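Local atomic coordinates of multi-copper Oxidase CueO (Ochrobactrum, PDB entry 6EVG), a protein that probably couples one-electron oxidation of phenolic substrates to the reduction of dioxygen at copper centres, as a laccase-like multicopper oxidase acting on lignin model compounds and lignosulfonate. Residues P24-D32 with L64-N72; T43-G51 with L203-P211. All blocks are in the same frame, centred on the assembly; numbering follows the deposited sequence.

Contact 1 of 2, residues P24-D32 with L64-N72; sequences PLPPLVEPD and LGPLVRLKN
The Arg69 guanidinium is met on one face by Leu28 and at its edge by Glu30. Leu28 CD2 sits over that face, displaced toward the rim, 3.7 Å from Arg69 NH2, while Leu28 CD1 rests against Arg69 CB. At the edge, Arg69 NH2 donates to Glu30 OE2 at 3.1 Å in a salt bridge. The oxygen lies almost in the guanidinium plane, but the donor reaches it from well above the carboxylate plane, the two planes being turned 71° apart. The Arg69 chain leaves the backbone with CG anti to N and then bends at chi3 (71°), which lays the guanidinium beside the Glu30 chain, both pointing the same way. OE2 takes a good bond from NH2 and only a weak, longer one from NE; together these probably orient the guanidinium, while the Leu28 methyl covers part of one face.

Beneath these side chains the two strands run parallel. Leu67 N donates to Pro27 O, Val29 N to Leu67 O and Arg69 N to Val29 O, each at 2.9 Å; Leu67 is therefore gripped through both its N and its O. On the face carrying Val29 and Val68, Val29 CG2 packs on Pro66 CB at 3.6 Å. On the other face Leu28 CD1 meets Leu67 CD2 at 4.0 Å. Farther along, Pro31 CG touches Leu70 CD2.

Multicopper oxidases of this family are built from cupredoxin-like domains, and strand 28-29 is an outermost strand of one of the two sheets of the first. Strand 67-71 lies between it and strand 148-153, bonding to the latter through Leu149 and Val151, while Val29, Pro31 and Val68 pack on Val37 of strand 36-46 in the facing sheet.

Contact 2 of 2, residues T43-G51 with L203-P211; sequences TGRHSFEEG and LIVNGIVSP
Phe48 and Val209 are joined through the backbone by a straight bond, Val209 N to Phe48 O at 2.9 Å, beside a type I' turn from Val205 to Ile208 that presents the Gly207 carbonyl to the other segment. His46 NE2 donates to Gly207 O at 2.8 Å with an N-H...O angle of 170°, the oxygen lying in the imidazole plane. The His46 ring reaches it because CG is anti to the backbone N (chi1 176°). Replacing His46 with an alanine would probably leave Gly207 O without this donor and take away the cover of one Phe48 face, since His46 CD2 sits over its centre. Phe48 CD1 also approaches Gly207 O obliquely, at 3.3 Å, and CE1 meets Ile204 CD1 at 3.8 Å. A water lies within hydrogen-bonding reach of both Phe48 O and Val209 O. At Gly207 a CB would crowd His46 NE2, and the backbone angles themselves call for glycine.

His46 stacks on Tyr63, which also meets Phe48 edge-to-face. Strand 36-46, paired with strand 54-59, and the chain continuing from it meet the type I' hairpin of strands 202-205 and 208-209, edging the sheet of strand 170-178, probably joining the first two cupredoxin-like domains.

How the contacts relate
Contacts 1 and 2 have centres about 20 Å apart, yet they touch where the start of segment 24-32 and the beginning of segment 64-72 reach the turn of 203-211. Pro24 O lies 2.9 Å from Asn206 ND2, a probable hydrogen bond, and Pro24 CG packs 3.3 Å from Ile208 CG1. Leu64 CD1 rests 3.9 Å from Asn206 CA and equally far, 3.9 Å, from Gly207 N. Strand 36-46 links them further: Val37 packs under contact 1, and the strand, with the chain that continues from it, enters contact 2. Neither contact includes a ligand of the copper bound by His434, Cys490 and His495.

Contact 1 of 2, residues P24-D32 with L64-N72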
loop_
_atom_site.group_PDB
_atom_site.type_symbol
_atom_site.label_atom_id
_atom_site.label_comp_id
_atom_site.label_asym_id
_atom_site.label_seq_id
_atom_site.Cartn_x
_atom_site.Cartn_y
_atom_site.Cartn_z
ATOM N N PRO A 24 -16.140 -8.226 5.599
ATOM C CA PRO A 24 -15.240 -9.356 5.803
ATOM C C PRO A 24 -13.954 -8.930 6.477
ATOM O O PRO A 24 -13.479 -7.834 6.235
ATOM C CB PRO A 24 -14.952 -9.807 4.371
ATOM C CG PRO A 24 -15.816 -9.179 3.477
ATOM C CD PRO A 24 -16.311 -7.957 4.170
ATOM N N LEU A 25 -13.415 -9.813 7.293
ATOM C CA LEU A 25 -12.154 -9.574 7.969
ATOM C C LEU A 25 -11.088 -10.515 7.436
ATOM O O LEU A 25 -11.318 -11.711 7.328
ATOM C CB LEU A 25 -12.344 -9.829 9.476
ATOM C CG LEU A 25 -12.978 -8.836 10.352
ATOM C CD1 LEU A 25 -13.244 -9.530 11.660
ATOM C CD2 LEU A 25 -11.935 -7.731 10.554
ATOM N N PRO A 26 -9.941 -9.994 7.060
ATOM C CA PRO A 26 -8.833 -10.918 6.675
ATOM C C PRO A 26 -8.565 -11.871 7.837
ATOM O O PRO A 26 -8.457 -11.411 8.992
ATOM C CB PRO A 26 -7.657 -9.963 6.418
ATOM C CG PRO A 26 -8.332 -8.680 6.029
ATOM C CD PRO A 26 -9.527 -8.598 6.948
ATOM N N PRO A 27 -8.398 -13.167 7.588
ATOM C CA PRO A 27 -8.102 -14.039 8.701
ATOM C C PRO A 27 -6.739 -13.702 9.320
ATOM O O PRO A 27 -5.787 -13.401 8.611
ATOM C CB PRO A 27 -8.083 -15.416 8.033
ATOM C CG PRO A 27 -8.319 -15.269 6.681
ATOM C CD PRO A 27 -8.576 -13.870 6.311
ATOM N N LEU A 28 -6.659 -13.829 10.632
ATOM C CA LEU A 28 -5.404 -13.567 11.346
ATOM C C LEU A 28 -4.521 -14.796 11.257
ATOM O O LEU A 28 -4.964 -15.910 11.634
ATOM C CB LEU A 28 -5.729 -13.261 12.798
ATOM C CG LEU A 28 -4.583 -13.076 13.742
ATOM C CD1 LEU A 28 -3.711 -11.877 13.384
ATOM C CD2 LEU A 28 -5.056 -12.944 15.198
ATOM N N VAL A 29 -3.279 -14.602 10.820
ATOM C CA VAL A 29 -2.313 -15.702 10.739
ATOM C C VAL A 29 -1.067 -15.292 11.492
ATOM O O VAL A 29 -0.505 -14.207 11.248
ATOM C CB VAL A 29 -2.005 -16.066 9.280
ATOM C CG1 VAL A 29 -0.879 -17.095 9.210
ATOM C CG2 VAL A 29 -3.249 -16.574 8.583
ATOM N N GLU A 30 -0.615 -16.159 12.388
ATOM C CA GLU A 30 0.635 -15.982 13.126
ATOM C C GLU A 30 1.540 -17.180 12.864
ATOM O O GLU A 30 1.058 -18.244 12.462
ATOM C CB GLU A 30 0.350 -15.829 14.633
ATOM C CG GLU A 30 -0.459 -14.572 14.904
ATOM C CD GLU A 30 -0.971 -14.477 16.318
ATOM O OE1 GLU A 30 -1.780 -15.344 16.750
ATOM O OE2 GLU A 30 -0.571 -13.555 17.074
ATOM N N PRO A 31 2.853 -17.050 13.062
ATOM C CA PRO A 31 3.745 -18.201 12.823
ATOM C C PRO A 31 3.308 -19.405 13.658
ATOM O O PRO A 31 2.927 -19.281 14.824
ATOM C CB PRO A 31 5.095 -17.672 13.247
ATOM C CG PRO A 31 5.001 -16.139 13.026
ATOM C CD PRO A 31 3.595 -15.838 13.468
ATOM N N ASP A 32 3.419 -20.585 13.042
ATOM C CA ASP A 32 3.024 -21.847 13.687
ATOM C C ASP A 32 4.129 -22.334 14.604
ATOM O O ASP A 32 5.105 -21.630 14.878
ATOM C CB ASP A 32 2.596 -22.842 12.625
ATOM C CG ASP A 32 3.742 -23.368 11.760
ATOM O OD1 ASP A 32 4.923 -23.166 12.102
ATOM O OD2 ASP A 32 3.417 -24.052 10.726
ATOM N N LEU A 64 -7.854 -11.249 -2.152
ATOM C CA LEU A 64 -7.190 -10.697 -0.966
ATOM C C LEU A 64 -6.467 -11.831 -0.240
ATOM O O LEU A 64 -6.008 -12.768 -0.897
ATOM C CB LEU A 64 -8.130 -9.827 -0.151
ATOM C CG LEU A 64 -8.176 -8.371 -0.584
ATOM C CD1 LEU A 64 -9.267 -7.647 0.160
ATOM C CD2 LEU A 64 -6.927 -7.575 -0.406
ATOM N N GLY A 65 -6.291 -11.723 1.059
ATOM C CA GLY A 65 -5.363 -12.580 1.758
ATOM C C GLY A 65 -5.466 -12.367 3.241
ATOM O O GLY A 65 -6.247 -11.553 3.734
ATOM N N PRO A 66 -4.681 -13.127 4.011
ATOM C CA PRO A 66 -4.679 -12.992 5.468
ATOM C C PRO A 66 -4.020 -11.692 5.930
ATOM O O PRO A 66 -3.277 -11.052 5.185
ATOM C CB PRO A 66 -3.855 -14.180 5.926
ATOM C CG PRO A 66 -2.886 -14.399 4.791
ATOM C CD PRO A 66 -3.704 -14.101 3.561
ATOM N N LEU A 67 -4.257 -11.394 7.212
ATOM C CA LEU A 67 -3.417 -10.441 7.969
ATOM C C LEU A 67 -2.440 -11.273 8.778
ATOM O O LEU A 67 -2.839 -12.025 9.670
ATOM C CB LEU A 67 -4.263 -9.506 8.820
ATOM C CG LEU A 67 -3.438 -8.408 9.538
ATOM C CD1 LEU A 67 -4.192 -7.123 9.630
ATOM C CD2 LEU A 67 -2.897 -8.853 10.863
ATOM N N VAL A 68 -1.176 -11.194 8.383
ATOM C CA VAL A 68 -0.073 -11.880 9.054
ATOM C C VAL A 68 0.445 -10.965 10.154
ATOM O O VAL A 68 0.814 -9.829 9.905
ATOM C CB VAL A 68 1.049 -12.218 8.059
ATOM C CG1 VAL A 68 2.206 -12.909 8.774
ATOM C CG2 VAL A 68 0.523 -13.044 6.918
ATOM N N ARG A 69 0.425 -11.441 11.419
ATOM C CA ARG A 69 0.919 -10.645 12.541
ATOM C C ARG A 69 2.242 -11.216 13.038
ATOM O O ARG A 69 2.301 -12.418 13.381
ATOM C CB ARG A 69 -0.109 -10.611 13.642
ATOM C CG ARG A 69 0.298 -9.671 14.766
ATOM C CD ARG A 69 -0.910 -9.201 15.576
ATOM N NE ARG A 69 -1.353 -10.301 16.313
ATOM C CZ ARG A 69 -2.541 -10.397 16.985
ATOM N NH1 ARG A 69 -3.460 -9.428 16.987
ATOM N NH2 ARG A 69 -2.776 -11.474 17.707
ATOM N N LEU A 70 3.281 -10.412 12.979
ATOM C CA LEU A 70 4.630 -10.759 13.342
ATOM C C LEU A 70 5.113 -9.915 14.488
ATOM O O LEU A 70 4.850 -8.718 14.560
ATOM C CB LEU A 70 5.536 -10.518 12.153
ATOM C CG LEU A 70 5.176 -11.293 10.872
ATOM C CD1 LEU A 70 6.125 -10.910 9.762
ATOM C CD2 LEU A 70 5.114 -12.770 11.071
ATOM N N LYS A 71 5.868 -10.529 15.396
ATOM C CA LYS A 71 6.442 -9.845 16.547
ATOM C C LYS A 71 7.829 -9.333 16.219
ATOM O O LYS A 71 8.655 -10.077 15.679
ATOM C CB LYS A 71 6.499 -10.744 17.735
ATOM C CG LYS A 71 5.145 -11.170 18.232
ATOM C CD LYS A 71 5.203 -12.050 19.451
ATOM C CE LYS A 71 5.693 -13.418 19.129
ATOM N NZ LYS A 71 5.239 -14.376 20.201
ATOM N N ASN A 72 8.127 -8.073 16.564
ATOM C CA ASN A 72 9.464 -7.588 16.436
ATOM C C ASN A 72 10.385 -8.534 17.202
ATOM O O ASN A 72 10.060 -9.006 18.310
ATOM C CB ASN A 72 9.579 -6.166 16.989
ATOM C CG ASN A 72 10.809 -5.471 16.521
ATOM O OD1 ASN A 72 11.245 -5.622 15.383
ATOM N ND2 ASN A 72 11.415 -4.719 17.459
#

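Contact 2 of 2, residues T43-G51 with L203-P211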
loop_
_atom_site.group_PDB
_atom_site.type_symbol
_atom_site.label_atom_id
_atom_site.label_comp_id
_atom_site.label_asym_id
_atom_site.label_seq_id
_atom_site.Cartn_x
_atom_site.Cartn_y
_atom_site.Cartn_z
ATOM N N THR A 43 -5.662 -18.879 -8.186
ATOM C CA THR A 43 -6.823 -18.316 -8.876
ATOM C C THR A 43 -8.111 -18.841 -8.276
ATOM O O THR A 43 -8.138 -19.875 -7.600
ATOM C CB THR A 43 -6.784 -18.537 -10.391
ATOM O OG1 THR A 43 -6.835 -19.938 -10.610
ATOM C CG2 THR A 43 -5.569 -17.907 -11.053
ATOM N N GLY A 44 -9.206 -18.147 -8.578
ATOM C CA GLY A 44 -10.514 -18.634 -8.146
ATOM C C GLY A 44 -11.599 -17.724 -8.736
ATOM O O GLY A 44 -11.383 -17.084 -9.763
ATOM N N ARG A 45 -12.720 -17.652 -8.004
ATOM C CA ARG A 45 -13.799 -16.736 -8.331
ATOM C C ARG A 45 -14.241 -16.103 -7.044
ATOM O O ARG A 45 -14.189 -16.729 -5.980
ATOM C CB ARG A 45 -14.975 -17.451 -9.037
ATOM C CG ARG A 45 -14.556 -18.191 -10.290
ATOM C CD ARG A 45 -15.697 -18.801 -11.001
ATOM N NE ARG A 45 -16.507 -17.763 -11.607
ATOM C CZ ARG A 45 -16.156 -17.073 -12.694
ATOM N NH1 ARG A 45 -15.063 -17.362 -13.307
ATOM N NH2 ARG A 45 -16.907 -16.106 -13.193
ATOM N N HIS A 46 -14.726 -14.858 -7.163
ATOM C CA HIS A 46 -15.073 -14.067 -5.966
ATOM C C HIS A 46 -16.342 -13.263 -6.208
ATOM O O HIS A 46 -16.486 -12.645 -7.263
ATOM C CB HIS A 46 -13.900 -13.148 -5.617
ATOM C CG HIS A 46 -14.163 -12.235 -4.473
ATOM N ND1 HIS A 46 -14.139 -12.644 -3.166
ATOM C CD2 HIS A 46 -14.498 -10.920 -4.469
ATOM C CE1 HIS A 46 -14.423 -11.600 -2.386
ATOM N NE2 HIS A 46 -14.630 -10.542 -3.148
ATOM N N SER A 47 -17.209 -13.244 -5.186
ATOM C CA SER A 47 -18.391 -12.398 -5.211
ATOM C C SER A 47 -18.121 -11.070 -4.497
ATOM O O SER A 47 -17.890 -11.023 -3.283
ATOM C CB SER A 47 -19.538 -13.123 -4.544
ATOM O OG SER A 47 -20.682 -12.278 -4.464
ATOM N N PHE A 48 -18.190 -9.998 -5.260
ATOM C CA PHE A 48 -18.102 -8.679 -4.740
ATOM C C PHE A 48 -19.450 -8.141 -4.237
ATOM O O PHE A 48 -19.521 -7.211 -3.453
ATOM C CB PHE A 48 -17.550 -7.699 -5.791
ATOM C CG PHE A 48 -16.144 -8.054 -6.307
ATOM C CD1 PHE A 48 -15.034 -7.587 -5.669
ATOM C CD2 PHE A 48 -15.966 -8.894 -7.396
ATOM C CE1 PHE A 48 -13.784 -7.924 -6.067
ATOM C CE2 PHE A 48 -14.689 -9.246 -7.833
ATOM C CZ PHE A 48 -13.586 -8.747 -7.165
ATOM N N GLU A 49 -20.523 -8.688 -4.787
ATOM C CA GLU A 49 -21.867 -8.305 -4.397
ATOM C C GLU A 49 -22.759 -9.465 -4.558
ATOM O O GLU A 49 -22.493 -10.352 -5.372
ATOM C CB GLU A 49 -22.222 -7.055 -5.057
ATOM C CG GLU A 49 -22.486 -7.094 -6.454
ATOM C CD GLU A 49 -23.231 -5.819 -6.928
ATOM O OE1 GLU A 49 -23.298 -4.739 -6.246
ATOM O OE2 GLU A 49 -23.757 -5.930 -8.024
ATOM N N GLU A 50 -23.829 -9.486 -3.797
ATOM C CA GLU A 50 -24.793 -10.574 -3.820
ATOM C C GLU A 50 -25.328 -10.772 -5.184
ATOM O O GLU A 50 -25.652 -9.762 -5.857
ATOM C CB GLU A 50 -25.955 -10.264 -2.872
ATOM C CG GLU A 50 -27.018 -11.351 -2.696
ATOM C CD GLU A 50 -27.768 -11.141 -1.382
ATOM O OE1 GLU A 50 -28.593 -10.196 -1.344
ATOM O OE2 GLU A 50 -27.482 -11.866 -0.396
ATOM N N GLY A 51 -25.268 -12.011 -5.610
ATOM C CA GLY A 51 -25.819 -12.423 -6.884
ATOM C C GLY A 51 -24.835 -12.518 -8.000
ATOM O O GLY A 51 -25.230 -12.990 -9.033
ATOM N N LEU A 203 -16.840 0.785 -6.031
ATOM C CA LEU A 203 -15.868 0.832 -4.924
ATOM C C LEU A 203 -16.087 -0.345 -4.011
ATOM O O LEU A 203 -17.236 -0.728 -3.790
ATOM C CB LEU A 203 -16.003 2.136 -4.170
ATOM C CG LEU A 203 -15.946 3.428 -4.987
ATOM C CD1 LEU A 203 -15.916 4.642 -4.064
ATOM C CD2 LEU A 203 -14.671 3.462 -5.878
ATOM N N ILE A 204 -14.993 -0.877 -3.495
ATOM C CA ILE A 204 -15.063 -2.037 -2.591
ATOM C C ILE A 204 -14.179 -1.812 -1.368
ATOM O O ILE A 204 -13.177 -1.096 -1.423
ATOM C CB ILE A 204 -14.705 -3.346 -3.322
ATOM C CG1 ILE A 204 -13.321 -3.275 -3.973
ATOM C CG2 ILE A 204 -15.792 -3.678 -4.336
ATOM C CD1 ILE A 204 -12.809 -4.613 -4.476
ATOM N N VAL A 205 -14.589 -2.453 -0.267
ATOM C CA VAL A 205 -13.796 -2.503 0.967
ATOM C C VAL A 205 -13.707 -3.950 1.386
ATOM O O VAL A 205 -14.706 -4.653 1.505
ATOM C CB VAL A 205 -14.371 -1.619 2.085
ATOM C CG1 VAL A 205 -13.446 -1.613 3.298
ATOM C CG2 VAL A 205 -14.663 -0.193 1.589
ATOM N N ASN A 206 -12.457 -4.417 1.571
ATOM C CA ASN A 206 -12.223 -5.823 1.909
ATOM C C ASN A 206 -12.968 -6.758 0.979
ATOM O O ASN A 206 -13.446 -7.812 1.383
ATOM C CB ASN A 206 -12.508 -6.124 3.397
ATOM C CG ASN A 206 -11.575 -5.383 4.324
ATOM O OD1 ASN A 206 -10.644 -4.690 3.879
ATOM N ND2 ASN A 206 -11.800 -5.527 5.640
ATOM N N GLY A 207 -12.968 -6.410 -0.312
ATOM C CA GLY A 207 -13.516 -7.270 -1.326
ATOM C C GLY A 207 -14.990 -7.212 -1.582
ATOM O O GLY A 207 -15.485 -7.993 -2.428
ATOM N N ILE A 208 -15.770 -6.359 -0.994
ATOM C CA ILE A 208 -17.257 -6.270 -1.086
ATOM C C ILE A 208 -17.675 -4.824 -1.329
ATOM O O ILE A 208 -17.083 -3.872 -0.794
ATOM C CB ILE A 208 -17.934 -6.690 0.420
ATOM C CG1 ILE A 208 -17.476 -8.069 0.821
ATOM C CG2 ILE A 208 -19.400 -6.458 0.464
ATOM C CD1 ILE A 208 -17.855 -9.050 -0.152
ATOM N N VAL A 209 -18.723 -4.735 -2.170
ATOM C CA VAL A 209 -19.379 -3.444 -2.425
ATOM C C VAL A 209 -20.240 -3.099 -1.185
ATOM O O VAL A 209 -21.103 -3.848 -0.769
ATOM C CB VAL A 209 -20.219 -3.498 -3.675
ATOM C CG1 VAL A 209 -20.937 -2.124 -3.893
ATOM C CG2 VAL A 209 -19.415 -3.806 -4.904
ATOM N N SER A 210 -20.002 -1.905 -0.684
ATOM C CA SER A 210 -20.830 -1.297 0.368
ATOM C C SER A 210 -21.078 -2.187 1.573
ATOM O O SER A 210 -22.212 -2.401 1.982
ATOM C CB SER A 210 -22.096 -0.759 -0.276
ATOM O OG SER A 210 -21.700 0.323 -1.179
ATOM N N PRO A 211 -20.018 -2.663 2.244
ATOM C CA PRO A 211 -20.225 -3.445 3.444
ATOM C C PRO A 211 -20.621 -2.584 4.642
ATOM O O PRO A 211 -20.506 -1.343 4.596
ATOM C CB PRO A 211 -18.849 -4.064 3.697
ATOM C CG PRO A 211 -17.885 -3.035 3.139
ATOM C CD PRO A 211 -18.594 -2.455 1.940
HETATM O O HOH W 1 -21.772 -6.442 -1.377
#